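Local coordinates for protein SM80.1 Vicilin (Solanum melongena, PDB 5VF5) that probably serves as a seed storage globulin of the 7S vicilin class, built from two cupin domains, with copper and sodium ions bound in the crystal, at residues 142-151 against 173-181. Residues are numbered along the deposited sequence; the frame is centred on the assembly and turned at random. Where two conformers were deposited one is given.
Sequences GGENPESFYR and FRQQKQGAI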
loop_
_atom_site.group_PDB
_atom_site.type_symbol
_atom_site.label_atom_id
_atom_site.label_comp_id
_atom_site.label_asym_id
_atom_site.label_seq_id
_atom_site.Cartn_x
_atom_site.Cartn_y
_atom_site.Cartn_z
ATOM N N GLY A 142 -22.142 -7.177 13.906
ATOM C CA GLY A 142 -21.503 -7.437 15.194
ATOM C C GLY A 142 -22.518 -7.552 16.282
ATOM O O GLY A 142 -23.715 -7.698 16.025
ATOM N N GLY A 143 -22.029 -7.472 17.512
ATOM C CA GLY A 143 -22.902 -7.632 18.646
ATOM C C GLY A 143 -22.125 -7.388 19.913
ATOM O O GLY A 143 -21.764 -6.246 20.216
ATOM N N GLU A 144 -21.797 -8.473 20.599
ATOM C CA GLU A 144 -20.860 -8.364 21.712
ATOM C C GLU A 144 -19.421 -8.278 21.194
ATOM O O GLU A 144 -18.601 -7.519 21.731
ATOM C CB GLU A 144 -21.003 -9.542 22.679
ATOM C CG GLU A 144 -22.210 -9.329 23.576
ATOM C CD GLU A 144 -22.423 -10.441 24.557
ATOM O OE1 GLU A 144 -21.495 -11.281 24.697
ATOM O OE2 GLU A 144 -23.521 -10.438 25.176
ATOM N N ASN A 145 -19.107 -9.074 20.173
ATOM C CA ASN A 145 -17.754 -9.153 19.635
ATOM C C ASN A 145 -17.771 -9.512 18.134
ATOM O O ASN A 145 -18.202 -10.629 17.786
ATOM C CB ASN A 145 -16.977 -10.201 20.412
ATOM C CG ASN A 145 -15.563 -10.281 19.959
ATOM O OD1 ASN A 145 -14.932 -9.247 19.729
ATOM N ND2 ASN A 145 -15.060 -11.498 19.781
ATOM N N PRO A 146 -17.345 -8.590 17.228
ATOM C CA PRO A 146 -16.991 -7.211 17.528
ATOM C C PRO A 146 -18.194 -6.424 18.031
ATOM O O PRO A 146 -19.333 -6.797 17.750
ATOM C CB PRO A 146 -16.515 -6.679 16.168
ATOM C CG PRO A 146 -17.383 -7.393 15.214
ATOM C CD PRO A 146 -17.666 -8.760 15.800
ATOM N N GLU A 147 -17.946 -5.370 18.810
ATOM C CA GLU A 147 -19.032 -4.535 19.291
ATOM C C GLU A 147 -19.658 -3.838 18.110
ATOM O O GLU A 147 -18.959 -3.185 17.335
ATOM C CB GLU A 147 -18.520 -3.511 20.306
ATOM C CG GLU A 147 -19.589 -2.694 20.966
ATOM C CD GLU A 147 -18.961 -1.743 21.955
ATOM O OE1 GLU A 147 -18.253 -2.212 22.886
ATOM O OE2 GLU A 147 -19.152 -0.545 21.757
ATOM N N SER A 148 -20.982 -3.992 17.962
ATOM C CA SER A 148 -21.715 -3.236 16.969
ATOM C C SER A 148 -21.981 -1.849 17.479
ATOM O O SER A 148 -22.387 -1.667 18.632
ATOM C CB SER A 148 -23.063 -3.895 16.666
ATOM O OG SER A 148 -23.848 -3.090 15.783
ATOM N N PHE A 149 -21.828 -0.857 16.623
ATOM C CA PHE A 149 -22.170 0.518 17.030
ATOM C C PHE A 149 -23.643 0.713 17.346
ATOM O O PHE A 149 -24.008 1.691 17.968
ATOM C CB PHE A 149 -21.634 1.594 16.076
ATOM C CG PHE A 149 -22.156 1.501 14.661
ATOM C CD1 PHE A 149 -23.507 1.669 14.348
ATOM C CD2 PHE A 149 -21.284 1.320 13.628
ATOM C CE1 PHE A 149 -23.953 1.629 13.039
ATOM C CE2 PHE A 149 -21.720 1.296 12.312
ATOM C CZ PHE A 149 -23.066 1.458 12.027
ATOM N N TYR A 150 -24.507 -0.200 16.904
ATOM C CA TYR A 150 -25.912 -0.090 17.281
ATOM C C TYR A 150 -26.104 -0.154 18.802
ATOM O O TYR A 150 -27.068 0.391 19.314
ATOM C CB TYR A 150 -26.767 -1.104 16.600
ATOM C CG TYR A 150 -27.036 -0.884 15.097
ATOM C CD1 TYR A 150 -28.037 -0.070 14.668
ATOM C CD2 TYR A 150 -26.265 -1.512 14.149
ATOM C CE1 TYR A 150 -28.346 0.058 13.337
ATOM C CE2 TYR A 150 -26.559 -1.370 12.802
ATOM C CZ TYR A 150 -27.571 -0.553 12.422
ATOM O OH TYR A 150 -27.827 -0.469 11.078
ATOM N N ARG A 151 -25.182 -0.792 19.504
ATOM C CA ARG A 151 -25.283 -0.880 20.966
ATOM C C ARG A 151 -25.043 0.444 21.684
ATOM O O ARG A 151 -25.334 0.576 22.895
ATOM C CB ARG A 151 -24.335 -1.942 21.471
ATOM C CG ARG A 151 -24.773 -3.326 21.033
ATOM C CD ARG A 151 -23.664 -4.326 21.264
ATOM N NE ARG A 151 -23.187 -4.401 22.646
ATOM C CZ ARG A 151 -23.496 -5.396 23.459
ATOM N NH1 ARG A 151 -24.290 -6.352 23.011
ATOM N NH2 ARG A 151 -23.034 -5.419 24.713
ATOM N N PHE A 173 -28.639 -7.684 18.746
ATOM C CA PHE A 173 -27.334 -7.049 18.849
ATOM C C PHE A 173 -26.449 -7.621 19.934
ATOM O O PHE A 173 -25.404 -7.066 20.179
ATOM C CB PHE A 173 -27.462 -5.534 18.955
ATOM C CG PHE A 173 -27.972 -4.896 17.692
ATOM C CD1 PHE A 173 -27.244 -4.975 16.525
ATOM C CD2 PHE A 173 -29.179 -4.235 17.673
ATOM C CE1 PHE A 173 -27.736 -4.412 15.362
ATOM C CE2 PHE A 173 -29.644 -3.648 16.538
ATOM C CZ PHE A 173 -28.941 -3.760 15.360
ATOM N N ARG A 174 -26.864 -8.749 20.528
ATOM C CA ARG A 174 -26.053 -9.524 21.511
ATOM C C ARG A 174 -25.617 -10.900 21.013
ATOM O O ARG A 174 -24.840 -11.570 21.667
ATOM C CB ARG A 174 -26.849 -9.779 22.831
ATOM C CG ARG A 174 -27.166 -8.604 23.719
ATOM C CD ARG A 174 -27.568 -9.103 25.117
ATOM N NE ARG A 174 -28.691 -10.058 25.140
ATOM C CZ ARG A 174 -29.989 -9.737 25.216
ATOM N NH1 ARG A 174 -30.386 -8.459 25.251
ATOM N NH2 ARG A 174 -30.909 -10.707 25.241
ATOM N N GLN A 175 -26.107 -11.347 19.857
ATOM C CA GLN A 175 -25.885 -12.724 19.441
ATOM C C GLN A 175 -24.468 -12.988 18.954
ATOM O O GLN A 175 -23.952 -14.088 19.141
ATOM C CB GLN A 175 -26.863 -13.137 18.347
ATOM C CG GLN A 175 -28.312 -13.094 18.784
ATOM C CD GLN A 175 -28.524 -13.880 20.055
ATOM O OE1 GLN A 175 -28.340 -15.110 20.058
ATOM N NE2 GLN A 175 -28.857 -13.181 21.171
ATOM N N GLN A 176 -23.872 -12.020 18.232
ATOM C CA GLN A 176 -22.542 -12.211 17.652
ATOM C C GLN A 176 -21.453 -12.035 18.680
ATOM O O GLN A 176 -21.309 -10.954 19.242
ATOM C CB GLN A 176 -22.332 -11.223 16.479
ATOM C CG GLN A 176 -21.002 -11.391 15.741
ATOM C CD GLN A 176 -20.856 -12.752 15.136
ATOM O OE1 GLN A 176 -20.358 -13.676 15.775
ATOM N NE2 GLN A 176 -21.343 -12.909 13.910
ATOM N N LYS A 177 -20.686 -13.111 18.850
ATOM C CA LYS A 177 -19.602 -13.159 19.813
ATOM C C LYS A 177 -18.269 -13.669 19.224
ATOM O O LYS A 177 -17.277 -13.697 19.924
ATOM C CB LYS A 177 -19.980 -14.090 20.976
ATOM C CG LYS A 177 -21.277 -13.713 21.684
ATOM C CD LYS A 177 -21.626 -14.680 22.809
ATOM C CE LYS A 177 -22.872 -14.215 23.556
ATOM N NZ LYS A 177 -24.065 -14.023 22.687
ATOM N N GLN A 178 -18.266 -14.016 17.950
ATOM C CA GLN A 178 -17.183 -14.756 17.318
ATOM C C GLN A 178 -16.067 -13.864 16.760
ATOM O O GLN A 178 -15.039 -14.376 16.388
ATOM C CB GLN A 178 -17.739 -15.628 16.189
ATOM C CG GLN A 178 -18.872 -16.560 16.585
ATOM C CD GLN A 178 -19.577 -17.143 15.370
ATOM O OE1 GLN A 178 -19.296 -18.280 15.027
ATOM N NE2 GLN A 178 -20.459 -16.326 14.653
ATOM N N GLY A 179 -16.295 -12.550 16.674
ATOM C CA GLY A 179 -15.298 -11.614 16.209
ATOM C C GLY A 179 -15.468 -11.201 14.761
ATOM O O GLY A 179 -16.453 -11.551 14.122
ATOM N N ALA A 180 -14.520 -10.393 14.277
ATOM C CA ALA A 180 -14.752 -9.614 13.052
ATOM C C ALA A 180 -14.490 -10.382 11.758
ATOM O O ALA A 180 -14.923 -9.943 10.697
ATOM C CB ALA A 180 -13.875 -8.371 13.062
ATOM N N ILE A 181 -13.701 -11.453 11.809
ATOM C CA ILE A 181 -13.418 -12.290 10.658
ATOM C C ILE A 181 -13.599 -13.736 11.075
ATOM O O ILE A 181 -12.904 -14.234 11.992
ATOM C CB ILE A 181 -11.999 -12.090 10.058
ATOM C CG1 ILE A 181 -11.676 -10.587 9.867
ATOM C CG2 ILE A 181 -11.883 -12.861 8.756
ATOM C CD1 ILE A 181 -10.240 -10.311 9.440
HETATM O O HOH W 1 -25.232 -9.637 17.272
#
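Asn145 and Gly179 meet where the two ends of the helical extension of a vicilin cupin domain, reaching out through helices 155-162 and 166-172, come back together. The pairing illustrates how irregular chains can be joined without a regular strand pair. Backbone bonds do most of this: Asn145 N gives a nearly straight bond (170°) to Gln176 O, which also takes a weak one from Glu144 N, and Gly179 N returns a bond of 2.9 Å to Asn145 O. A water bridges Gly142 O and Gln176 N, donating to the first and accepting from the second.

Apolar contacts flank this polar centre. Pro146, which follows a cis peptide bond, lays its ring against the backbone of Gly179, with Pro146 CD 3.4 Å from Gly179 C, beside Ala180; Leu63 of strand 60-65 touches both Pro146 and Gln176. At the other end Tyr150 CB sits over the middle of the Phe173 ring, a CH-pi contact of 3.6 Å to the centroid. The Tyr150 and Phe173 rings are tilted by only 18°, but Phe173 meets Tyr150 mainly at the CB and CG end, which leaves little face-to-face stacking.

Side-chain donors complete the join. In one of the two modelled conformers of Arg151, NH1 reaches Phe173 O at 3.1 Å. With CG anti to the backbone N (chi1 -177°), the Asn145 amide is turned toward the Lys177 carbonyl, whose oxygen lies close to the amide plane, and Asn145 ND2 donates to Lys177 O from above the carbonyl plane, 3.1 Å away.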